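Local structure of major pepsin inhibitor 3 (Ascaris suum, 1F32) at residues A[4-9]-A[106-111]; A[101-106]-A[143-148]. The protein inhibits the aspartic protease pepsin, as a secreted protein of the parasitic roundworm that belongs to the I33 inhibitor family. All blocks are in the same frame, centred on the assembly; numbering follows the deposited sequence.

Interaction 1 of 2, residues A[4-9]-A[106-111]; sequences FSMSTG and TFREKI
Phe-4 packs against Phe-107, Arg-108 and Ile-111 in a largely apolar strand-on-helix contact, where the segment leading through Phe-4 into strand 5-8 meets helix 98-116 at one end of the chain. The closest approach is ring to ring, Phe-4 CD1 lying 3.6 Å from Phe-107 CE1. With centroids 5.5 Å apart and planes inclined at 51°, the two rings form an oblique aromatic pair, and the side chains run past each other in opposite directions. Phe-4 CB, also 3.6 Å from Phe-107 CE1, lies at the edge of the Phe-107 ring and in its plane, and one turn further along the helix Ile-111 CG1 lies 4.2 Å from the same CB of Phe-4. Chi1 of 176° sets Phe-4 CG anti to the backbone N; at the far end of the ring Phe-4 CZ is 4.1 Å from Arg-108 CG. Strand 5-8 is an outermost strand of a five-stranded antiparallel sheet. It pairs with 72-76, and helix 98-116 packs against the sheet, an antiparallel sheet with a helix packed on it being the build of the pepsin inhibitor-3 repeat. In the complex of this inhibitor with porcine pepsin, the N-terminal strand pairs with the flap of the protease; no protease is present here. Met-6 belongs to that strand and Phe-4 borders it. Phe-74 of the paired strand touches Phe-4, Met-6 and Arg-108, and the Phe-107 ring meets Phe-76 edge-to-face. At the outer margin, Met-6 and Arg-108 cross at about a right angle, with Met-6 SD 3.9 Å from Arg-108 NH2. Arg-108 NH1 is hydrogen-bonded to Gln-105 OE1, one turn back on the same helix. Ser-5 bonds through OG to Asn-75 ND2.

Interaction 2 of 2, residues A[101-106]-A[143-148]; sequences HAEVQT and PSFCTV
Glu-103 overlaps Pro-143 and Phe-145 with its aliphatic part and carries its carboxylate on to Ser-144. Its CB lies 3.9 Å from Phe-145 CE2 and 4.1 Å from Pro-143 CB. Beyond CG the chain is extended, and OE1 accepts a hydrogen bond from Ser-144 N at 2.8 Å, with an N-H...O angle of 159°. The donor arrives on the syn side, 32° out of the carboxylate plane. The carboxylate thus holds the N-H of the first residue of the short 3-10 segment 144-146, whose backbone closes through Cys-146 N to Pro-143 O at 3.0 Å. Ser-144 OG is modelled too close to the carboxylate, making its hydroxyl bond to OE2 doubtful in detail. The Phe-145 ring has Pro-143 CB over its centre on one face, 3.4 Å above the plane, whereas Val-104 CG2 comes in at the ring edge, 3.7 Å from CZ. This packing fastens the C-terminal tail to helix 98-116. The tail also meets the sheet: Phe-145 touches Cys-79 and Val-81 of strand 79-82, Pro-143 touches Phe-76 of strand 72-76, and Cys-146 is disulfide-bonded to Cys-79.

Both interactions use helix 98-116 and share Thr-106, with centres about 11 Å apart; interaction 1 takes the later turns and interaction 2 the earlier ones. They meet directly where Phe-107 CD2 packs 3.7 Å from Pro-143 CD, so Phe-107 takes part in interaction 1 and also touches Pro-143 of interaction 2. Strand 72-76 links them further: Phe-74, a neighbour of interaction 1, also touches Val-104, and Phe-76 also touches Phe-145. Their segments alternate along the chain, so one helix gathers both the N-terminal strand and the C-terminal tail. Interaction 1 includes the strand that pairs with pepsin in the complex of this inhibitor, while interaction 2 lies next to the covalent tie of the tail to the sheet.

Interaction 1 of 2, residues A[4-9]-A[106-111]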
ATOM      1  N   PHE A   4       1.751  10.072  11.692  1.00 27.53           N
ATOM      2  CA  PHE A   4       2.611   9.287  10.822  1.00 26.91           C
ATOM      3  C   PHE A   4       2.694   7.838  11.276  1.00 26.96           C
ATOM      4  O   PHE A   4       2.658   7.540  12.476  1.00 25.88           O
ATOM      5  CB  PHE A   4       4.009   9.912  10.820  1.00 27.03           C
ATOM      6  CG  PHE A   4       5.027   9.143  10.032  1.00 26.28           C
ATOM      7  CD1 PHE A   4       4.960   9.092   8.644  1.00 27.24           C
ATOM      8  CD2 PHE A   4       6.067   8.483  10.680  1.00 27.16           C
ATOM      9  CE1 PHE A   4       5.918   8.396   7.909  1.00 27.26           C
ATOM     10  CE2 PHE A   4       7.030   7.785   9.960  1.00 25.28           C
ATOM     11  CZ  PHE A   4       6.960   7.740   8.573  1.00 28.09           C
ATOM     12  N   SER A   5       2.767   6.937  10.302  1.00 24.26           N
ATOM     13  CA  SER A   5       2.929   5.525  10.582  1.00 25.70           C
ATOM     14  C   SER A   5       3.620   4.966   9.350  1.00 24.93           C
ATOM     15  O   SER A   5       3.447   5.483   8.237  1.00 22.27           O
ATOM     16  CB  SER A   5       1.584   4.820  10.818  1.00 26.46           C
ATOM     17  OG  SER A   5       0.897   4.577   9.604  1.00 30.42           O
ATOM     18  N   MET A   6       4.433   3.938   9.553  1.00 24.78           N
ATOM     19  CA  MET A   6       5.142   3.319   8.447  1.00 27.35           C
ATOM     20  C   MET A   6       5.214   1.816   8.646  1.00 27.13           C
ATOM     21  O   MET A   6       5.224   1.329   9.776  1.00 29.44           O
ATOM     22  CB  MET A   6       6.567   3.877   8.338  1.00 28.53           C
ATOM     23  CG  MET A   6       7.498   3.419   9.456  1.00 33.96           C
ATOM     24  SD  MET A   6       9.184   4.037   9.250  1.00 39.88           S
ATOM     25  CE  MET A   6       9.307   5.143  10.662  1.00 41.09           C
ATOM     26  N   SER A   7       5.274   1.079   7.546  1.00 28.47           N
ATOM     27  CA  SER A   7       5.366  -0.373   7.626  1.00 29.14           C
ATOM     28  C   SER A   7       6.047  -0.975   6.405  1.00 28.78           C
ATOM     29  O   SER A   7       6.232  -0.318   5.376  1.00 27.57           O
ATOM     30  CB  SER A   7       3.975  -0.986   7.800  1.00 29.66           C
ATOM     31  OG  SER A   7       3.077  -0.499   6.819  1.00 31.90           O
ATOM     32  N   THR A   8       6.448  -2.230   6.539  1.00 28.23           N
ATOM     33  CA  THR A   8       7.096  -2.936   5.452  1.00 28.94           C
ATOM     34  C   THR A   8       6.244  -4.157   5.145  1.00 26.55           C
ATOM     35  O   THR A   8       5.603  -4.704   6.033  1.00 27.65           O
ATOM     36  CB  THR A   8       8.526  -3.372   5.849  1.00 29.87           C
ATOM     37  OG1 THR A   8       9.347  -2.206   6.000  1.00 32.43           O
ATOM     38  CG2 THR A   8       9.124  -4.271   4.783  1.00 31.69           C
ATOM     39  N   GLY A   9       6.225  -4.567   3.884  1.00 27.71           N
ATOM     40  CA  GLY A   9       5.435  -5.721   3.496  1.00 27.92           C
ATOM     41  C   GLY A   9       5.962  -7.020   4.077  1.00 27.99           C
ATOM     42  O   GLY A   9       7.000  -7.027   4.747  1.00 25.79           O
ATOM     43  N   THR A 106      12.120  14.513   4.214  1.00 20.70           N
ATOM     44  CA  THR A 106      12.062  15.744   4.999  1.00 19.91           C
ATOM     45  C   THR A 106      11.030  15.544   6.094  1.00 19.59           C
ATOM     46  O   THR A 106      11.237  15.935   7.230  1.00 18.13           O
ATOM     47  CB  THR A 106      11.644  16.965   4.151  1.00 19.81           C
ATOM     48  OG1 THR A 106      12.688  17.288   3.233  1.00 18.78           O
ATOM     49  CG2 THR A 106      11.374  18.193   5.055  1.00 19.04           C
ATOM     50  N   PHE A 107       9.906  14.918   5.753  1.00 20.03           N
ATOM     51  CA  PHE A 107       8.877  14.696   6.757  1.00 18.51           C
ATOM     52  C   PHE A 107       9.363  13.741   7.837  1.00 17.24           C
ATOM     53  O   PHE A 107       9.166  13.992   9.016  1.00 18.06           O
ATOM     54  CB  PHE A 107       7.590  14.151   6.122  1.00 17.35           C
ATOM     55  CG  PHE A 107       6.469  13.958   7.110  1.00 19.01           C
ATOM     56  CD1 PHE A 107       6.385  12.796   7.880  1.00 18.43           C
ATOM     57  CD2 PHE A 107       5.516  14.958   7.298  1.00 19.98           C
ATOM     58  CE1 PHE A 107       5.373  12.626   8.822  1.00 18.57           C
ATOM     59  CE2 PHE A 107       4.490  14.803   8.246  1.00 19.79           C
ATOM     60  CZ  PHE A 107       4.418  13.642   9.005  1.00 18.32           C
ATOM     61  N   ARG A 108      10.007  12.647   7.447  1.00 17.46           N
ATOM     62  CA  ARG A 108      10.493  11.691   8.439  1.00 17.49           C
ATOM     63  C   ARG A 108      11.504  12.369   9.363  1.00 17.21           C
ATOM     64  O   ARG A 108      11.519  12.137  10.577  1.00 18.61           O
ATOM     65  CB  ARG A 108      11.147  10.494   7.743  1.00 18.50           C
ATOM     66  CG  ARG A 108      10.166   9.699   6.880  1.00 21.31           C
ATOM     67  CD  ARG A 108      10.864   8.621   6.071  1.00 21.52           C
ATOM     68  NE  ARG A 108      11.208   7.445   6.864  1.00 26.02           N
ATOM     69  CZ  ARG A 108      11.968   6.449   6.415  1.00 24.08           C
ATOM     70  NH1 ARG A 108      12.464   6.497   5.186  1.00 26.23           N
ATOM     71  NH2 ARG A 108      12.220   5.404   7.185  1.00 27.30           N
ATOM     72  N   GLU A 109      12.354  13.201   8.778  1.00 18.51           N
ATOM     73  CA  GLU A 109      13.356  13.915   9.549  1.00 18.23           C
ATOM     74  C   GLU A 109      12.683  14.918  10.485  1.00 20.91           C
ATOM     75  O   GLU A 109      13.158  15.135  11.597  1.00 22.67           O
ATOM     76  CB  GLU A 109      14.334  14.601   8.601  1.00 17.34           C
ATOM     77  CG  GLU A 109      15.142  13.594   7.775  1.00 17.70           C
ATOM     78  CD  GLU A 109      15.858  14.228   6.597  1.00 16.64           C
ATOM     79  OE1 GLU A 109      15.645  15.430   6.358  1.00 16.70           O
ATOM     80  OE2 GLU A 109      16.625  13.516   5.901  1.00 18.40           O
ATOM     81  N   LYS A 110      11.577  15.526  10.044  1.00 19.77           N
ATOM     82  CA  LYS A 110      10.872  16.494  10.899  1.00 21.75           C
ATOM     83  C   LYS A 110      10.106  15.779  12.003  1.00 22.38           C
ATOM     84  O   LYS A 110      10.005  16.276  13.128  1.00 22.01           O
ATOM     85  CB  LYS A 110       9.921  17.370  10.084  1.00 21.06           C
ATOM     86  CG  LYS A 110      10.637  18.479   9.343  1.00 21.94           C
ATOM     87  CD  LYS A 110       9.690  19.493   8.776  1.00 25.80           C
ATOM     88  CE  LYS A 110      10.463  20.659   8.185  1.00 26.49           C
ATOM     89  NZ  LYS A 110       9.558  21.685   7.613  1.00 30.07           N
ATOM     90  N   ILE A 111       9.563  14.612  11.685  1.00 24.09           N
ATOM     91  CA  ILE A 111       8.856  13.830  12.689  1.00 28.48           C
ATOM     92  C   ILE A 111       9.881  13.443  13.751  1.00 28.54           C
ATOM     93  O   ILE A 111       9.600  13.488  14.947  1.00 29.26           O
ATOM     94  CB  ILE A 111       8.224  12.563  12.068  1.00 29.07           C
ATOM     95  CG1 ILE A 111       6.809  12.889  11.595  1.00 33.30           C
ATOM     96  CG2 ILE A 111       8.230  11.413  13.067  1.00 33.47           C
ATOM     97  CD1 ILE A 111       5.840  13.243  12.722  1.00 33.63           C
TER

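Interaction 2 of 2, residues A[101-106]-A[143-148]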
ATOM      1  N   HIS A 101       9.948  11.908  -3.154  1.00 21.96           N
ATOM      2  CA  HIS A 101      10.752  11.134  -2.225  1.00 22.14           C
ATOM      3  C   HIS A 101      11.472  12.075  -1.270  1.00 22.52           C
ATOM      4  O   HIS A 101      11.654  11.769  -0.092  1.00 24.03           O
ATOM      5  CB  HIS A 101      11.767  10.269  -2.984  1.00 24.01           C
ATOM      6  CG  HIS A 101      11.166   9.058  -3.631  1.00 23.69           C
ATOM      7  ND1 HIS A 101      11.060   8.917  -4.998  1.00 25.41           N
ATOM      8  CD2 HIS A 101      10.637   7.934  -3.094  1.00 23.05           C
ATOM      9  CE1 HIS A 101      10.491   7.757  -5.276  1.00 21.59           C
ATOM     10  NE2 HIS A 101      10.224   7.141  -4.140  1.00 24.62           N
ATOM     11  N   ALA A 102      11.880  13.227  -1.787  1.00 24.73           N
ATOM     12  CA  ALA A 102      12.574  14.219  -0.981  1.00 25.06           C
ATOM     13  C   ALA A 102      11.640  14.721   0.110  1.00 22.65           C
ATOM     14  O   ALA A 102      12.060  14.928   1.244  1.00 20.78           O
ATOM     15  CB  ALA A 102      13.040  15.372  -1.856  1.00 25.66           C
ATOM     16  N   GLU A 103      10.364  14.897  -0.220  1.00 21.32           N
ATOM     17  CA  GLU A 103       9.426  15.370   0.781  1.00 21.14           C
ATOM     18  C   GLU A 103       9.197  14.326   1.860  1.00 19.23           C
ATOM     19  O   GLU A 103       8.988  14.682   3.022  1.00 17.80           O
ATOM     20  CB  GLU A 103       8.086  15.740   0.157  1.00 21.24           C
ATOM     21  CG  GLU A 103       8.102  17.026  -0.624  1.00 27.09           C
ATOM     22  CD  GLU A 103       6.731  17.643  -0.673  1.00 28.96           C
ATOM     23  OE1 GLU A 103       6.343  18.315   0.310  1.00 33.93           O
ATOM     24  OE2 GLU A 103       6.040  17.435  -1.685  1.00 30.47           O
ATOM     25  N   VAL A 104       9.228  13.051   1.469  1.00 18.16           N
ATOM     26  CA  VAL A 104       9.036  11.965   2.422  1.00 19.53           C
ATOM     27  C   VAL A 104      10.171  11.981   3.437  1.00 19.96           C
ATOM     28  O   VAL A 104       9.935  11.891   4.632  1.00 19.13           O
ATOM     29  CB  VAL A 104       9.014  10.583   1.723  1.00 17.90           C
ATOM     30  CG1 VAL A 104       9.030   9.474   2.767  1.00 19.03           C
ATOM     31  CG2 VAL A 104       7.767  10.463   0.852  1.00 18.16           C
ATOM     32  N   GLN A 105      11.409  12.101   2.966  1.00 19.05           N
ATOM     33  CA  GLN A 105      12.532  12.117   3.897  1.00 21.10           C
ATOM     34  C   GLN A 105      12.530  13.377   4.773  1.00 20.00           C
ATOM     35  O   GLN A 105      12.886  13.314   5.950  1.00 21.70           O
ATOM     36  CB  GLN A 105      13.847  11.973   3.120  1.00 21.37           C
ATOM     37  CG  GLN A 105      14.744  10.814   3.590  1.00 24.24           C
ATOM     38  CD  GLN A 105      13.990   9.652   4.241  1.00 20.13           C
ATOM     39  OE1 GLN A 105      13.178   8.975   3.612  1.00 21.08           O
ATOM     40  NE2 GLN A 105      14.274   9.420   5.511  1.00 21.81           N
ATOM     41  N   THR A 106      12.120  14.513   4.214  1.00 20.70           N
ATOM     42  CA  THR A 106      12.062  15.744   4.999  1.00 19.91           C
ATOM     43  C   THR A 106      11.030  15.544   6.094  1.00 19.59           C
ATOM     44  O   THR A 106      11.237  15.935   7.230  1.00 18.13           O
ATOM     45  CB  THR A 106      11.644  16.965   4.151  1.00 19.81           C
ATOM     46  OG1 THR A 106      12.688  17.288   3.233  1.00 18.78           O
ATOM     47  CG2 THR A 106      11.374  18.193   5.055  1.00 19.04           C
ATOM     48  N   PRO A 143       3.423  15.973   3.791  1.00 17.65           N
ATOM     49  CA  PRO A 143       4.111  16.290   2.538  1.00 18.73           C
ATOM     50  C   PRO A 143       3.144  17.052   1.642  1.00 19.51           C
ATOM     51  O   PRO A 143       1.941  16.774   1.647  1.00 19.59           O
ATOM     52  CB  PRO A 143       4.471  14.913   1.977  1.00 17.60           C
ATOM     53  CG  PRO A 143       4.712  14.105   3.220  1.00 16.20           C
ATOM     54  CD  PRO A 143       3.575  14.551   4.149  1.00 15.62           C
ATOM     55  N   SER A 144       3.659  18.006   0.879  1.00 20.43           N
ATOM     56  CA  SER A 144       2.794  18.799   0.014  1.00 24.55           C
ATOM     57  C   SER A 144       2.040  17.952  -1.003  1.00 24.87           C
ATOM     58  O   SER A 144       0.945  18.319  -1.426  1.00 24.29           O
ATOM     59  CB  SER A 144       3.601  19.886  -0.705  1.00 26.98           C
ATOM     60  OG  SER A 144       4.569  19.320  -1.570  1.00 28.70           O
ATOM     61  N   PHE A 145       2.604  16.807  -1.382  1.00 25.25           N
ATOM     62  CA  PHE A 145       1.927  15.967  -2.355  1.00 24.10           C
ATOM     63  C   PHE A 145       0.640  15.332  -1.832  1.00 23.68           C
ATOM     64  O   PHE A 145      -0.119  14.739  -2.596  1.00 24.55           O
ATOM     65  CB  PHE A 145       2.879  14.900  -2.925  1.00 24.32           C
ATOM     66  CG  PHE A 145       3.492  13.979  -1.895  1.00 24.43           C
ATOM     67  CD1 PHE A 145       2.701  13.155  -1.105  1.00 22.25           C
ATOM     68  CD2 PHE A 145       4.875  13.895  -1.771  1.00 23.14           C
ATOM     69  CE1 PHE A 145       3.273  12.256  -0.206  1.00 22.50           C
ATOM     70  CE2 PHE A 145       5.460  13.001  -0.881  1.00 23.67           C
ATOM     71  CZ  PHE A 145       4.657  12.178  -0.096  1.00 22.78           C
ATOM     72  N   CYS A 146       0.383  15.465  -0.536  1.00 22.65           N
ATOM     73  CA  CYS A 146      -0.837  14.919   0.041  1.00 22.76           C
ATOM     74  C   CYS A 146      -2.041  15.788  -0.335  1.00 25.46           C
ATOM     75  O   CYS A 146      -3.179  15.398  -0.110  1.00 23.95           O
ATOM     76  CB  CYS A 146      -0.728  14.856   1.560  1.00 25.37           C
ATOM     77  SG  CYS A 146      -0.038  13.339   2.315  1.00 23.02           S
ATOM     78  N   THR A 147      -1.780  16.960  -0.906  1.00 25.90           N
ATOM     79  CA  THR A 147      -2.847  17.880  -1.308  1.00 30.39           C
ATOM     80  C   THR A 147      -3.125  17.909  -2.817  1.00 32.81           C
ATOM     81  O   THR A 147      -2.218  18.106  -3.623  1.00 33.37           O
ATOM     82  CB  THR A 147      -2.535  19.318  -0.840  1.00 27.79           C
ATOM     83  OG1 THR A 147      -2.481  19.342   0.590  1.00 25.52           O
ATOM     84  CG2 THR A 147      -3.625  20.295  -1.319  1.00 29.45           C
ATOM     85  N   VAL A 148      -4.394  17.714  -3.175  1.00 36.71           N
ATOM     86  CA  VAL A 148      -4.865  17.711  -4.567  1.00 39.29           C
ATOM     87  C   VAL A 148      -4.244  16.619  -5.443  1.00 41.77           C
ATOM     88  O   VAL A 148      -3.141  16.131  -5.177  1.00 44.80           O
ATOM     89  CB  VAL A 148      -4.649  19.100  -5.249  1.00 39.63           C
ATOM     90  CG1 VAL A 148      -3.446  19.065  -6.187  1.00 40.38           C
ATOM     91  CG2 VAL A 148      -5.907  19.503  -6.007  1.00 41.43           C
TER